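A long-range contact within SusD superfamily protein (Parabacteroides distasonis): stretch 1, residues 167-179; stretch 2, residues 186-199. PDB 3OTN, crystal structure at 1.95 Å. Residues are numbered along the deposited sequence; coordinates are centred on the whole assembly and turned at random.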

# COMPACT_ATOMS: atom_id res chain seq x y z
N ASP A 167 -5.19 -8.02 -18.19
CA ASP A 167 -6.18 -6.99 -17.77
C ASP A 167 -5.59 -5.59 -17.94
O ASP A 167 -6.22 -4.70 -18.50
N LEU A 168 -4.36 -5.43 -17.46
CA LEU A 168 -3.73 -4.12 -17.46
C LEU A 168 -3.34 -3.71 -18.89
O LEU A 168 -3.49 -2.56 -19.25
N LEU A 169 -2.92 -4.67 -19.71
CA LEU A 169 -2.52 -4.34 -21.09
C LEU A 169 -3.75 -3.93 -21.90
O LEU A 169 -3.66 -3.06 -22.78
N GLU A 170 -4.89 -4.56 -21.62
CA GLU A 170 -6.13 -4.15 -22.28
C GLU A 170 -6.57 -2.77 -21.75
O GLU A 170 -6.91 -1.88 -22.54
N ALA A 171 -6.50 -2.57 -20.43
CA ALA A 171 -6.89 -1.26 -19.86
C ALA A 171 -6.03 -0.12 -20.44
O ALA A 171 -6.50 0.99 -20.75
N GLU A 172 -4.75 -0.42 -20.62
CA GLU A 172 -3.80 0.48 -21.24
C GLU A 172 -4.16 0.90 -22.70
O GLU A 172 -3.82 2.00 -23.16
N GLN A 173 -4.86 0.03 -23.41
CA GLN A 173 -5.30 0.32 -24.79
C GLN A 173 -6.72 0.86 -24.85
O GLN A 173 -7.34 0.81 -25.91
N SER A 174 -7.23 1.43 -23.76
CA SER A 174 -8.63 1.83 -23.68
C SER A 174 -8.79 3.34 -23.80
O SER A 174 -7.81 4.08 -23.91
N ASP A 175 -10.03 3.78 -23.74
CA ASP A 175 -10.38 5.20 -23.72
C ASP A 175 -10.31 5.94 -22.35
O ASP A 175 -10.80 7.06 -22.25
N LEU A 176 -9.66 5.37 -21.33
CA LEU A 176 -9.58 6.00 -20.00
C LEU A 176 -8.84 7.32 -19.98
O LEU A 176 -7.76 7.41 -20.56
N ALA A 177 -9.36 8.30 -19.23
CA ALA A 177 -8.68 9.59 -19.05
C ALA A 177 -7.34 9.35 -18.38
O ALA A 177 -7.23 8.42 -17.58
N PHE A 178 -6.32 10.18 -18.66
CA PHE A 178 -5.00 9.94 -18.04
C PHE A 178 -4.98 10.20 -16.54
O PHE A 178 -4.30 9.49 -15.81
N SER A 179 -5.69 11.23 -16.09
CA SER A 179 -5.76 11.56 -14.68
C SER A 179 -7.20 11.81 -14.29
O SER A 179 -8.05 12.05 -15.15
N SER A 186 -7.78 5.95 -13.55
CA SER A 186 -7.31 6.75 -14.68
C SER A 186 -6.18 5.98 -15.34
O SER A 186 -5.70 5.00 -14.78
N MSE A 187 -5.73 6.43 -16.50
CA MSE A 187 -4.59 5.77 -17.14
C MSE A 187 -3.35 5.89 -16.28
O MSE A 187 -2.51 4.98 -16.26
N GLY A 188 -3.21 6.98 -15.54
CA GLY A 188 -2.07 7.09 -14.61
C GLY A 188 -2.05 5.97 -13.57
O GLY A 188 -1.00 5.44 -13.24
N ALA A 189 -3.23 5.60 -13.05
CA ALA A 189 -3.37 4.51 -12.12
C ALA A 189 -2.97 3.18 -12.78
O ALA A 189 -2.25 2.38 -12.19
N VAL A 190 -3.44 2.97 -14.02
CA VAL A 190 -3.11 1.75 -14.76
C VAL A 190 -1.61 1.65 -14.97
O VAL A 190 -1.04 0.57 -14.81
N LYS A 191 -0.99 2.76 -15.37
CA LYS A 191 0.46 2.75 -15.63
C LYS A 191 1.25 2.56 -14.35
O LYS A 191 2.25 1.87 -14.36
N ALA A 192 0.81 3.15 -13.24
CA ALA A 192 1.48 2.99 -11.93
C ALA A 192 1.42 1.53 -11.46
O ALA A 192 2.42 0.96 -11.04
N LEU A 193 0.23 0.94 -11.55
CA LEU A 193 0.06 -0.45 -11.18
C LEU A 193 0.85 -1.37 -12.08
O LEU A 193 1.52 -2.28 -11.57
N LEU A 194 0.78 -1.14 -13.40
CA LEU A 194 1.49 -2.01 -14.34
C LEU A 194 3.02 -1.85 -14.19
O LEU A 194 3.75 -2.84 -14.31
N ALA A 195 3.50 -0.65 -13.87
CA ALA A 195 4.93 -0.49 -13.53
C ALA A 195 5.33 -1.42 -12.36
O ALA A 195 6.35 -2.11 -12.39
N ASP A 196 4.51 -1.42 -11.34
CA ASP A 196 4.75 -2.17 -10.13
C ASP A 196 4.64 -3.68 -10.42
O ASP A 196 5.47 -4.49 -9.92
N VAL A 197 3.64 -4.07 -11.21
CA VAL A 197 3.48 -5.46 -11.63
C VAL A 197 4.73 -6.00 -12.33
O VAL A 197 5.27 -7.02 -11.94
N TYR A 198 5.21 -5.29 -13.33
CA TYR A 198 6.39 -5.72 -14.06
C TYR A 198 7.69 -5.66 -13.25
O TYR A 198 8.52 -6.56 -13.37
N LEU A 199 7.85 -4.63 -12.40
CA LEU A 199 8.99 -4.56 -11.50
C LEU A 199 9.02 -5.76 -10.56
O LEU A 199 10.08 -6.36 -10.35

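Lys191 and Glu172 form the salt bridge of this contact: both CA-to-CB bonds point sideways, but the side chains (Lys191 m, m, t, t; Glu172 t, t) reach inward until Lys191 NZ donates to Glu172 OE2 at 2.8 Å. Water 1 reinforces the pair, donating to Glu172 O (2.7 Å) and accepting from Lys191 NZ (3.0 Å). At the start of the second helix, where amide hydrogens lack partners within the helix, Met187 N donates to Ala177 O and Gly188 N to Phe178 O, each at 2.7 Å. Ser186 (chi1 p) caps this end, its OG accepting from Ala189 N at 3.3 Å. Ser174 OG (chi1 p) braces the loop, donating to Ala171 O at 2.7 Å and accepting from Leu176 N at 3.2 Å. Selenomethionine Met187 (t, p, p) points into that turn, its CE 3.6 Å from Ser174 O and 4.0 Å from Leu176 CB. Phe178 (chi1 t) starts away but swings its ring back, CD2 lying 3.7 Å from Met187 CB, with Gly188 N over one face. Leu176 (m, t) sets CD1 3.7 Å from Val190 CG2. Farther along the roughly antiparallel helices, Leu168 (m, t) is a knob among Val190, Leu193, Leu194 and Val197, its CD1 3.8 Å from Leu193 CG. Leu169 (m, t) points sideways, but its end comes nearer, with CD2 3.5 Å from Tyr198 OH.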

# COMPACT_ATOMS: atom_id res chain seq x y z
CB ASP A 167 -6.61 -7.19 -16.28
CG ASP A 167 -7.69 -8.27 -16.09
OD1 ASP A 167 -8.19 -8.88 -17.07
OD2 ASP A 167 -8.06 -8.53 -14.91
CB LEU A 168 -2.54 -4.09 -16.52
CG LEU A 168 -2.98 -4.07 -15.04
CD1 LEU A 168 -1.84 -4.25 -14.06
CD2 LEU A 168 -3.72 -2.77 -14.70
CB LEU A 169 -1.80 -5.50 -21.76
CG LEU A 169 -0.40 -5.87 -21.23
CD1 LEU A 169 0.06 -7.16 -21.94
CD2 LEU A 169 0.62 -4.72 -21.39
CB GLU A 170 -7.21 -5.19 -22.09
CG GLU A 170 -6.84 -6.55 -22.80
CD GLU A 170 -7.74 -7.72 -22.41
OE1 GLU A 170 -8.73 -7.55 -21.67
OE2 GLU A 170 -7.44 -8.85 -22.86
CB ALA A 171 -6.83 -1.29 -18.30
CB GLU A 172 -2.44 -0.22 -21.24
CG GLU A 172 -1.29 0.63 -21.33
CD GLU A 172 -0.00 -0.13 -21.10
OE1 GLU A 172 0.21 -1.25 -21.68
OE2 GLU A 172 0.82 0.46 -20.37
CB GLN A 173 -5.15 -0.94 -25.67
CG GLN A 173 -3.68 -1.40 -25.84
CD GLN A 173 -2.76 -0.29 -26.41
OE1 GLN A 173 -3.17 0.51 -27.27
NE2 GLN A 173 -1.53 -0.25 -25.94
CB SER A 174 -9.19 1.38 -22.33
OG SER A 174 -8.84 2.30 -21.30
CB ASP A 175 -11.78 5.35 -24.36
CG ASP A 175 -11.78 4.99 -25.86
OD1 ASP A 175 -10.68 5.01 -26.48
OD2 ASP A 175 -12.87 4.70 -26.40
CB LEU A 176 -8.81 5.10 -18.99
CG LEU A 176 -9.45 4.03 -18.16
CD1 LEU A 176 -8.32 3.35 -17.32
CD2 LEU A 176 -10.53 4.64 -17.29
CB ALA A 177 -9.53 10.52 -18.16
CB PHE A 178 -3.83 10.68 -18.73
CG PHE A 178 -2.48 10.01 -18.47
CD1 PHE A 178 -1.77 10.26 -17.29
CD2 PHE A 178 -1.95 9.09 -19.39
CE1 PHE A 178 -0.55 9.62 -17.04
CE2 PHE A 178 -0.74 8.44 -19.14
CZ PHE A 178 -0.05 8.71 -17.96
CB SER A 179 -4.89 12.77 -14.37
OG SER A 179 -5.37 13.93 -15.05
CB SER A 186 -6.72 8.07 -14.16
OG SER A 186 -5.61 7.84 -13.28
CB MSE A 187 -4.33 6.33 -18.54
CG MSE A 187 -3.41 5.46 -19.33
SE MSE A 187 -4.41 3.87 -19.80
CE MSE A 187 -5.53 4.64 -21.17
CB ALA A 189 -4.86 4.43 -11.55
CB VAL A 190 -3.82 1.73 -16.17
CG1 VAL A 190 -3.24 0.63 -17.05
CG2 VAL A 190 -5.32 1.64 -16.02
CB LYS A 191 0.98 4.03 -16.31
CG LYS A 191 0.32 4.42 -17.59
CD LYS A 191 0.57 3.48 -18.68
CE LYS A 191 0.05 4.06 -20.05
NZ LYS A 191 0.50 3.13 -21.08
CB ALA A 192 0.88 3.92 -10.88
CB LEU A 193 -1.41 -0.87 -11.21
CG LEU A 193 -1.70 -2.33 -10.84
CD1 LEU A 193 -1.05 -2.71 -9.49
CD2 LEU A 193 -3.21 -2.57 -10.82
CB LEU A 194 1.00 -1.81 -15.79
CG LEU A 194 1.57 -2.73 -16.87
CD1 LEU A 194 1.49 -4.20 -16.48
CD2 LEU A 194 0.89 -2.50 -18.21
CB ALA A 195 5.27 0.97 -13.20
CB ASP A 196 3.74 -1.72 -9.07
CG ASP A 196 4.14 -2.07 -7.64
OD1 ASP A 196 5.18 -2.71 -7.42
OD2 ASP A 196 3.37 -1.73 -6.71
CB VAL A 197 2.21 -5.66 -12.50
CG1 VAL A 197 2.22 -7.00 -13.21
CG2 VAL A 197 0.95 -5.48 -11.61
CB TYR A 198 6.52 -4.86 -15.31
CG TYR A 198 5.63 -5.24 -16.46
CD1 TYR A 198 5.41 -6.59 -16.82
CD2 TYR A 198 5.13 -4.27 -17.31
CE1 TYR A 198 4.67 -6.94 -17.94
CE2 TYR A 198 4.37 -4.62 -18.44
CZ TYR A 198 4.14 -5.94 -18.75
OH TYR A 198 3.42 -6.26 -19.91
CB LEU A 199 8.96 -3.26 -10.68
CG LEU A 199 10.05 -3.03 -9.63
CD1 LEU A 199 11.44 -3.08 -10.25
CD2 LEU A 199 9.75 -1.67 -8.85
O HOH W 1 -1.70 3.73 -23.10